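350aa long hypothetical aspartate-semialdehyde dehydrogenase (Sulfolobus tokodaii, PDB 2EP5) probably reduces malonyl-CoA to malonate semialdehyde with NADPH, and belongs to the aspartate-semialdehyde dehydrogenase family. Local coordinates at residues 21-25 with 59-63; 145-149 with 336-340; 264-268 with 283-287. All blocks are in the same frame, centred on the assembly; numbering follows the deposited sequence.

Interaction 1: 21-25 with 59-63; sequences VKMLA and PEEVQ
Residues 21-24 continue a helix that starts earlier in the chain, and the A25 N to V21 O hydrogen bond (2.9 Å) holds the turn. Segment 59-63 begins at P59 in an extended conformation (psi 135°). It then coils into a short, weakly bonded helix. The P59 O carbonyl accepts V62 N at 3.0 Å and Q63 N at 2.8 Å. The backbones come nearest at A25 and E61, with 5.9 Å between their CA atoms. The main bump is the A25 methyl. It fills a hollow lined by the P59 ring, the E61 chain and V62: A25 CB lies 3.4 Å from P59 CB, 3.4 Å from E61 CG and 4.2 Å from V62 CG1. This helix follows the first strand of the Rossmann fold, so it is the crossover of a beta-alpha-beta unit, and 59-63 leads to strand 67-68. One turn back, V21 (chi1 t) sends CG1 to within 3.3 Å of V62 CG2, with V62 in m. V62 also packs on L32 of strand 30-36. P59 CG lies 4.4 Å from K22 CA. K22 has its CA-CB bond directed away from 59-63, and its NZ forms a salt bridge with E54. E61 has an off-well chi1 of 32° that folds it over A25. Its OE2 is 3.1 Å from A25 O, but both are acceptors and no hydrogen bond forms.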
loop_
_atom_site.group_PDB
_atom_site.type_symbol
_atom_site.label_atom_id
_atom_site.label_comp_id
_atom_site.label_asym_id
_atom_site.label_seq_id
_atom_site.Cartn_x
_atom_site.Cartn_y
_atom_site.Cartn_z
ATOM N N VAL A 21 5.211 -10.624 25.680
ATOM C CA VAL A 21 4.118 -11.111 26.503
ATOM C C VAL A 21 3.569 -12.388 25.878
ATOM O O VAL A 21 3.311 -13.366 26.579
ATOM C CB VAL A 21 2.987 -10.067 26.615
ATOM C CG1 VAL A 21 1.714 -10.717 27.154
ATOM C CG2 VAL A 21 3.410 -8.949 27.553
ATOM N N LYS A 22 3.411 -12.387 24.555
ATOM C CA LYS A 22 2.879 -13.561 23.862
ATOM C C LYS A 22 3.818 -14.756 23.936
ATOM O O LYS A 22 3.377 -15.886 24.134
ATOM C CB LYS A 22 2.580 -13.238 22.393
ATOM C CG LYS A 22 1.776 -14.324 21.694
ATOM C CD LYS A 22 1.444 -13.982 20.245
ATOM C CE LYS A 22 2.682 -14.020 19.349
ATOM N NZ LYS A 22 2.364 -13.658 17.932
ATOM N N MET A 23 5.114 -14.508 23.784
ATOM C CA MET A 23 6.109 -15.575 23.829
ATOM C C MET A 23 6.322 -16.135 25.238
ATOM O O MET A 23 6.670 -17.306 25.399
ATOM C CB MET A 23 7.440 -15.070 23.256
ATOM C CG MET A 23 7.394 -14.759 21.758
ATOM S SD MET A 23 8.941 -14.063 21.116
ATOM C CE MET A 23 10.018 -15.490 21.180
ATOM N N LEU A 24 6.117 -15.297 26.250
ATOM C CA LEU A 24 6.283 -15.703 27.645
ATOM C C LEU A 24 5.029 -16.371 28.218
ATOM O O LEU A 24 5.110 -17.181 29.137
ATOM C CB LEU A 24 6.631 -14.487 28.509
ATOM C CG LEU A 24 8.025 -13.871 28.364
ATOM C CD1 LEU A 24 8.085 -12.564 29.137
ATOM C CD2 LEU A 24 9.080 -14.844 28.867
ATOM N N ALA A 25 3.869 -16.028 27.674
ATOM C CA ALA A 25 2.622 -16.593 28.159
ATOM C C ALA A 25 2.638 -18.117 28.087
ATOM O O ALA A 25 1.914 -18.795 28.822
ATOM C CB ALA A 25 1.460 -16.044 27.350
ATOM N N PRO A 59 -3.252 -13.370 25.920
ATOM C CA PRO A 59 -3.164 -14.609 26.695
ATOM C C PRO A 59 -3.834 -14.454 28.057
ATOM O O PRO A 59 -3.642 -13.444 28.735
ATOM C CB PRO A 59 -1.660 -14.826 26.812
ATOM C CG PRO A 59 -1.152 -14.281 25.511
ATOM C CD PRO A 59 -1.933 -12.992 25.379
ATOM N N GLU A 60 -4.625 -15.451 28.450
ATOM C CA GLU A 60 -5.308 -15.403 29.738
ATOM C C GLU A 60 -4.304 -15.352 30.874
ATOM O O GLU A 60 -4.560 -14.759 31.919
ATOM C CB GLU A 60 -6.213 -16.622 29.922
ATOM C CG GLU A 60 -7.500 -16.579 29.121
ATOM C CD GLU A 60 -8.533 -17.567 29.639
ATOM O OE1 GLU A 60 -8.995 -17.406 30.791
ATOM O OE2 GLU A 60 -8.882 -18.504 28.896
ATOM N N GLU A 61 -3.155 -15.977 30.663
ATOM C CA GLU A 61 -2.114 -15.997 31.676
ATOM C C GLU A 61 -1.530 -14.609 31.935
ATOM O O GLU A 61 -0.786 -14.419 32.901
ATOM C CB GLU A 61 -1.001 -16.977 31.276
ATOM C CG GLU A 61 -0.747 -17.107 29.777
ATOM C CD GLU A 61 -1.685 -18.099 29.096
ATOM O OE1 GLU A 61 -2.914 -17.875 29.102
ATOM O OE2 GLU A 61 -1.190 -19.110 28.548
ATOM N N VAL A 62 -1.878 -13.636 31.092
ATOM C CA VAL A 62 -1.360 -12.277 31.257
ATOM C C VAL A 62 -2.407 -11.160 31.243
ATOM O O VAL A 62 -2.161 -10.072 31.768
ATOM C CB VAL A 62 -0.301 -11.945 30.173
ATOM C CG1 VAL A 62 0.806 -12.986 30.190
ATOM C CG2 VAL A 62 -0.954 -11.890 28.801
ATOM N N GLN A 63 -3.569 -11.420 30.653
ATOM C CA GLN A 63 -4.617 -10.404 30.568
ATOM C C GLN A 63 -4.978 -9.739 31.892
ATOM O O GLN A 63 -5.262 -8.539 31.929
ATOM C CB GLN A 63 -5.887 -10.987 29.939
ATOM C CG GLN A 63 -6.465 -12.190 30.664
ATOM C CD GLN A 63 -7.858 -12.557 30.169
ATOM O OE1 GLN A 63 -8.107 -12.623 28.964
ATOM N NE2 GLN A 63 -8.771 -12.803 31.105
#

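Interaction 2: 145-149 with 336-340; sequences LVKNP and ITILT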
loop_
_atom_site.group_PDB
_atom_site.type_symbol
_atom_site.label_atom_id
_atom_site.label_comp_id
_atom_site.label_asym_id
_atom_site.label_seq_id
_atom_site.Cartn_x
_atom_site.Cartn_y
_atom_site.Cartn_z
ATOM N N LEU A 145 23.357 -5.789 34.786
ATOM C CA LEU A 145 22.758 -5.233 33.579
ATOM C C LEU A 145 23.323 -5.896 32.329
ATOM O O LEU A 145 24.547 -5.997 32.153
ATOM C CB LEU A 145 22.986 -3.722 33.497
ATOM C CG LEU A 145 22.363 -3.062 32.262
ATOM C CD1 LEU A 145 20.863 -3.257 32.288
ATOM C CD2 LEU A 145 22.685 -1.584 32.230
ATOM N N VAL A 146 22.417 -6.364 31.472
ATOM C CA VAL A 146 22.780 -7.009 30.212
ATOM C C VAL A 146 21.986 -6.313 29.109
ATOM O O VAL A 146 20.834 -5.926 29.307
ATOM C CB VAL A 146 22.436 -8.525 30.218
ATOM C CG1 VAL A 146 22.812 -9.152 28.876
ATOM C CG2 VAL A 146 23.184 -9.231 31.357
ATOM N N LYS A 147 22.597 -6.142 27.950
ATOM C CA LYS A 147 21.907 -5.471 26.869
ATOM C C LYS A 147 21.814 -6.289 25.598
ATOM O O LYS A 147 22.584 -7.221 25.378
ATOM C CB LYS A 147 22.590 -4.134 26.580
ATOM C CG LYS A 147 22.252 -3.041 27.588
ATOM C CD LYS A 147 20.821 -2.544 27.384
ATOM C CE LYS A 147 20.398 -1.581 28.474
ATOM N NZ LYS A 147 19.182 -0.814 28.093
ATOM N N ASN A 148 20.833 -5.945 24.777
ATOM C CA ASN A 148 20.619 -6.595 23.493
ATOM C C ASN A 148 20.775 -5.480 22.470
ATOM O O ASN A 148 20.422 -4.329 22.733
ATOM C CB ASN A 148 19.221 -7.210 23.429
ATOM C CG ASN A 148 19.085 -8.413 24.334
ATOM O OD1 ASN A 148 18.260 -8.436 25.247
ATOM N ND2 ASN A 148 19.905 -9.424 24.088
ATOM N N PRO A 149 21.303 -5.802 21.288
ATOM C CA PRO A 149 21.498 -4.779 20.260
ATOM C C PRO A 149 20.291 -4.312 19.459
ATOM O O PRO A 149 19.195 -4.870 19.541
ATOM C CB PRO A 149 22.556 -5.413 19.360
ATOM C CG PRO A 149 22.155 -6.861 19.383
ATOM C CD PRO A 149 21.856 -7.099 20.857
ATOM N N ILE A 336 15.380 -12.354 21.172
ATOM C CA ILE A 336 16.765 -12.405 21.645
ATOM C C ILE A 336 16.903 -12.067 23.124
ATOM O O ILE A 336 17.820 -12.542 23.779
ATOM C CB ILE A 336 17.716 -11.486 20.835
ATOM C CG1 ILE A 336 17.126 -10.092 20.704
ATOM C CG2 ILE A 336 18.001 -12.102 19.495
ATOM C CD1 ILE A 336 18.107 -9.097 20.174
ATOM N N THR A 337 15.997 -11.251 23.647
ATOM C CA THR A 337 16.038 -10.899 25.058
ATOM C C THR A 337 15.692 -12.146 25.869
ATOM O O THR A 337 16.364 -12.487 26.842
ATOM C CB THR A 337 15.021 -9.800 25.393
ATOM O OG1 THR A 337 15.370 -8.603 24.696
ATOM C CG2 THR A 337 15.003 -9.522 26.897
ATOM N N ILE A 338 14.634 -12.826 25.449
ATOM C CA ILE A 338 14.182 -14.032 26.125
ATOM C C ILE A 338 15.237 -15.125 25.966
ATOM O O ILE A 338 15.510 -15.881 26.904
ATOM C CB ILE A 338 12.811 -14.487 25.541
ATOM C CG1 ILE A 338 11.729 -13.475 25.940
ATOM C CG2 ILE A 338 12.455 -15.886 26.024
ATOM C CD1 ILE A 338 10.395 -13.676 25.235
ATOM N N LEU A 339 15.840 -15.195 24.783
ATOM C CA LEU A 339 16.865 -16.200 24.515
ATOM C C LEU A 339 18.098 -15.894 25.364
ATOM O O LEU A 339 18.816 -16.800 25.798
ATOM C CB LEU A 339 17.260 -16.195 23.030
ATOM C CG LEU A 339 17.596 -17.537 22.365
ATOM C CD1 LEU A 339 18.687 -17.319 21.335
ATOM C CD2 LEU A 339 18.052 -18.564 23.375
ATOM N N THR A 340 18.347 -14.608 25.594
ATOM C CA THR A 340 19.492 -14.203 26.395
ATOM C C THR A 340 19.299 -14.690 27.818
ATOM O O THR A 340 20.241 -15.177 28.441
ATOM C CB THR A 340 19.680 -12.669 26.378
ATOM O OG1 THR A 340 19.947 -12.239 25.036
ATOM C CG2 THR A 340 20.853 -12.262 27.271
#
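N148 is the central side chain here. In the m rotamer, with chi2 near 120°, it reaches across to one face of helix 334-347. N148 ND2 donates to T340 OG1 at 3.0 Å and also bonds I120 O. N148 OD1 lies 2.9 Å from T337 OG1, a hydroxyl that also has A333 O and N107 OD1 as partners. Both threonines are in m. In T340 this turns the hydroxyl back onto its own helix, where OG1 donates to I336 O in a very short 2.5 Å bond. The T340 methyl CG2 is left 4.0 Å from CG1 of V146, whose chi1 is t. I336 adopts p, then t. Its CD1 lies 3.9 Å from N148 CB and 4.3 Å from P149 CD. The I336 side chain is also about 7 Å from that of C151. The C-terminal helix thus packs beside strand 144-147 of the Rossmann sheet, where the chain leads into C151, the predicted acyl-thioester cysteine, as in the Asn-Cys motif of aspartate-semialdehyde dehydrogenases.

Interaction 3: 264-268 with 283-287; sequences TLKNF and QPIIV
Segment 264-268 runs from the end of helix 258-266 into a loop, and 283-287 enters a short strand at I285. The backbones come nearest at K266 and I286, with CA atoms 5.7 Å apart. L265 (chi1 m, chi2 t) makes the first contact. Its CB lies 4.0 Å from I285 CG2 and 3.9 Å from V287 CG2, while L265 O sits 3.3 Å from I285 CB. K266 follows with chi1 p. K266 CB is 4.1 Å from V287 CG2, and K266 CA is 4.0 Å from I285 O. K266 O comes within 3.2 Å of Q283 NE2, but the angle is too poor for a hydrogen bond. That amide instead curls along its own segment, where Q283 NE2 donates to I285 O at 2.5 Å. The helix then gives way to a loop, with a weak F268 N to L265 O bond of 3.3 Å. F268 (chi1 t, chi2 63°) points back at the second segment. Its CD2 lies 3.6 Å from I285 CD1 and 3.9 Å from P284 CG, both meeting the ring obliquely. F268 O is 3.2 Å from P284 CG. The arrangement is a helix end laid on a short strand in the dimerisation-domain region. Strand 285-287 is outermost in the mixed sheet within the chain and pairs in parallel with strand 308-316. L265 and V287 both touch I313 of that strand. F268 and P284 reach E123 of helix 122-125, and I286 turns away to helix 302-305.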
loop_
_atom_site.group_PDB
_atom_site.type_symbol
_atom_site.label_atom_id
_atom_site.label_comp_id
_atom_site.label_asym_id
_atom_site.label_seq_id
_atom_site.Cartn_x
_atom_site.Cartn_y
_atom_site.Cartn_z
ATOM N N THR A 264 29.040 -22.893 5.407
ATOM C CA THR A 264 29.311 -22.383 6.747
ATOM C C THR A 264 28.086 -21.716 7.374
ATOM O O THR A 264 27.803 -21.911 8.556
ATOM C CB THR A 264 30.495 -21.368 6.730
ATOM O OG1 THR A 264 31.671 -22.010 6.214
ATOM C CG2 THR A 264 30.787 -20.857 8.135
ATOM N N LEU A 265 27.359 -20.940 6.578
ATOM C CA LEU A 265 26.170 -20.246 7.065
ATOM C C LEU A 265 25.011 -21.192 7.376
ATOM O O LEU A 265 24.333 -21.029 8.388
ATOM C CB LEU A 265 25.703 -19.208 6.040
ATOM C CG LEU A 265 26.673 -18.100 5.622
ATOM C CD1 LEU A 265 26.054 -17.307 4.487
ATOM C CD2 LEU A 265 26.984 -17.192 6.803
ATOM N N LYS A 266 24.782 -22.173 6.506
ATOM C CA LYS A 266 23.686 -23.116 6.705
ATOM C C LYS A 266 23.956 -24.079 7.856
ATOM O O LYS A 266 23.030 -24.604 8.468
ATOM C CB LYS A 266 23.419 -23.911 5.417
ATOM C CG LYS A 266 24.521 -24.877 5.030
ATOM C CD LYS A 266 24.246 -25.553 3.691
ATOM C CE LYS A 266 23.102 -26.565 3.766
ATOM N NZ LYS A 266 21.766 -25.948 4.016
ATOM N N ASN A 267 25.230 -24.303 8.147
ATOM C CA ASN A 267 25.622 -25.198 9.226
ATOM C C ASN A 267 25.943 -24.452 10.512
ATOM O O ASN A 267 26.365 -25.067 11.491
ATOM C CB ASN A 267 26.851 -26.013 8.819
ATOM C CG ASN A 267 26.523 -27.118 7.840
ATOM O OD1 ASN A 267 27.422 -27.703 7.241
ATOM N ND2 ASN A 267 25.231 -27.420 7.680
ATOM N N PHE A 268 25.753 -23.138 10.522
ATOM C CA PHE A 268 26.059 -22.370 11.723
ATOM C C PHE A 268 25.144 -22.686 12.894
ATOM O O PHE A 268 23.934 -22.458 12.829
ATOM C CB PHE A 268 25.995 -20.868 11.454
ATOM C CG PHE A 268 26.373 -20.028 12.649
ATOM C CD1 PHE A 268 27.661 -20.094 13.185
ATOM C CD2 PHE A 268 25.442 -19.174 13.245
ATOM C CE1 PHE A 268 28.018 -19.321 14.297
ATOM C CE2 PHE A 268 25.785 -18.399 14.354
ATOM C CZ PHE A 268 27.075 -18.472 14.882
ATOM N N GLN A 283 18.062 -23.862 13.189
ATOM C CA GLN A 283 19.062 -23.345 12.251
ATOM C C GLN A 283 18.919 -21.823 12.236
ATOM O O GLN A 283 18.090 -21.280 11.508
ATOM C CB GLN A 283 18.833 -23.911 10.844
ATOM C CG GLN A 283 20.060 -23.783 9.947
ATOM C CD GLN A 283 19.831 -24.263 8.519
ATOM O OE1 GLN A 283 19.318 -25.365 8.290
ATOM N NE2 GLN A 283 20.227 -23.443 7.549
ATOM N N PRO A 284 19.736 -21.114 13.034
ATOM C CA PRO A 284 19.686 -19.649 13.117
ATOM C C PRO A 284 19.857 -18.920 11.792
ATOM O O PRO A 284 19.429 -17.778 11.647
ATOM C CB PRO A 284 20.786 -19.322 14.121
ATOM C CG PRO A 284 21.770 -20.424 13.900
ATOM C CD PRO A 284 20.889 -21.638 13.785
ATOM N N ILE A 285 20.482 -19.583 10.828
ATOM C CA ILE A 285 20.685 -18.989 9.520
ATOM C C ILE A 285 20.200 -19.943 8.438
ATOM O O ILE A 285 20.620 -21.097 8.380
ATOM C CB ILE A 285 22.174 -18.679 9.261
ATOM C CG1 ILE A 285 22.714 -17.734 10.345
ATOM C CG2 ILE A 285 22.332 -18.060 7.875
ATOM C CD1 ILE A 285 24.237 -17.529 10.304
ATOM N N ILE A 286 19.298 -19.461 7.593
ATOM C CA ILE A 286 18.767 -20.262 6.498
ATOM C C ILE A 286 19.299 -19.693 5.187
ATOM O O ILE A 286 19.257 -18.477 4.968
ATOM C CB ILE A 286 17.226 -20.201 6.444
ATOM C CG1 ILE A 286 16.630 -20.838 7.696
ATOM C CG2 ILE A 286 16.716 -20.896 5.186
ATOM C CD1 ILE A 286 15.120 -20.640 7.822
ATOM N N VAL A 287 19.803 -20.564 4.319
ATOM C CA VAL A 287 20.313 -20.121 3.024
ATOM C C VAL A 287 19.343 -20.538 1.918
ATOM O O VAL A 287 18.920 -21.695 1.836
ATOM C CB VAL A 287 21.715 -20.706 2.738
ATOM C CG1 VAL A 287 22.175 -20.301 1.351
ATOM C CG2 VAL A 287 22.714 -20.200 3.777
#

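Interaction 2 is fully buried, its centre about 7 Å from the centre of the chain. Interactions 1 and 3 are only partly buried; their centres lie about 20 and 18 Å from it. The outer two rest on apolar packing, with no hydrogen bond between their segments. The inner one adds a network of amide and hydroxyl groups, close to the predicted catalytic cysteine. Interaction 1 joins two helical pieces beside the parallel Rossmann sheet; interaction 3 lays a helix end on a strand of the mixed sheet. Interactions 1 and 2 meet directly: I338 CD1 lies 3.8 Å from M23 CB and 3.9 Å from L24 CG. Interaction 3 touches neither, though helix 122-125 contacts segments of both 2 and 3.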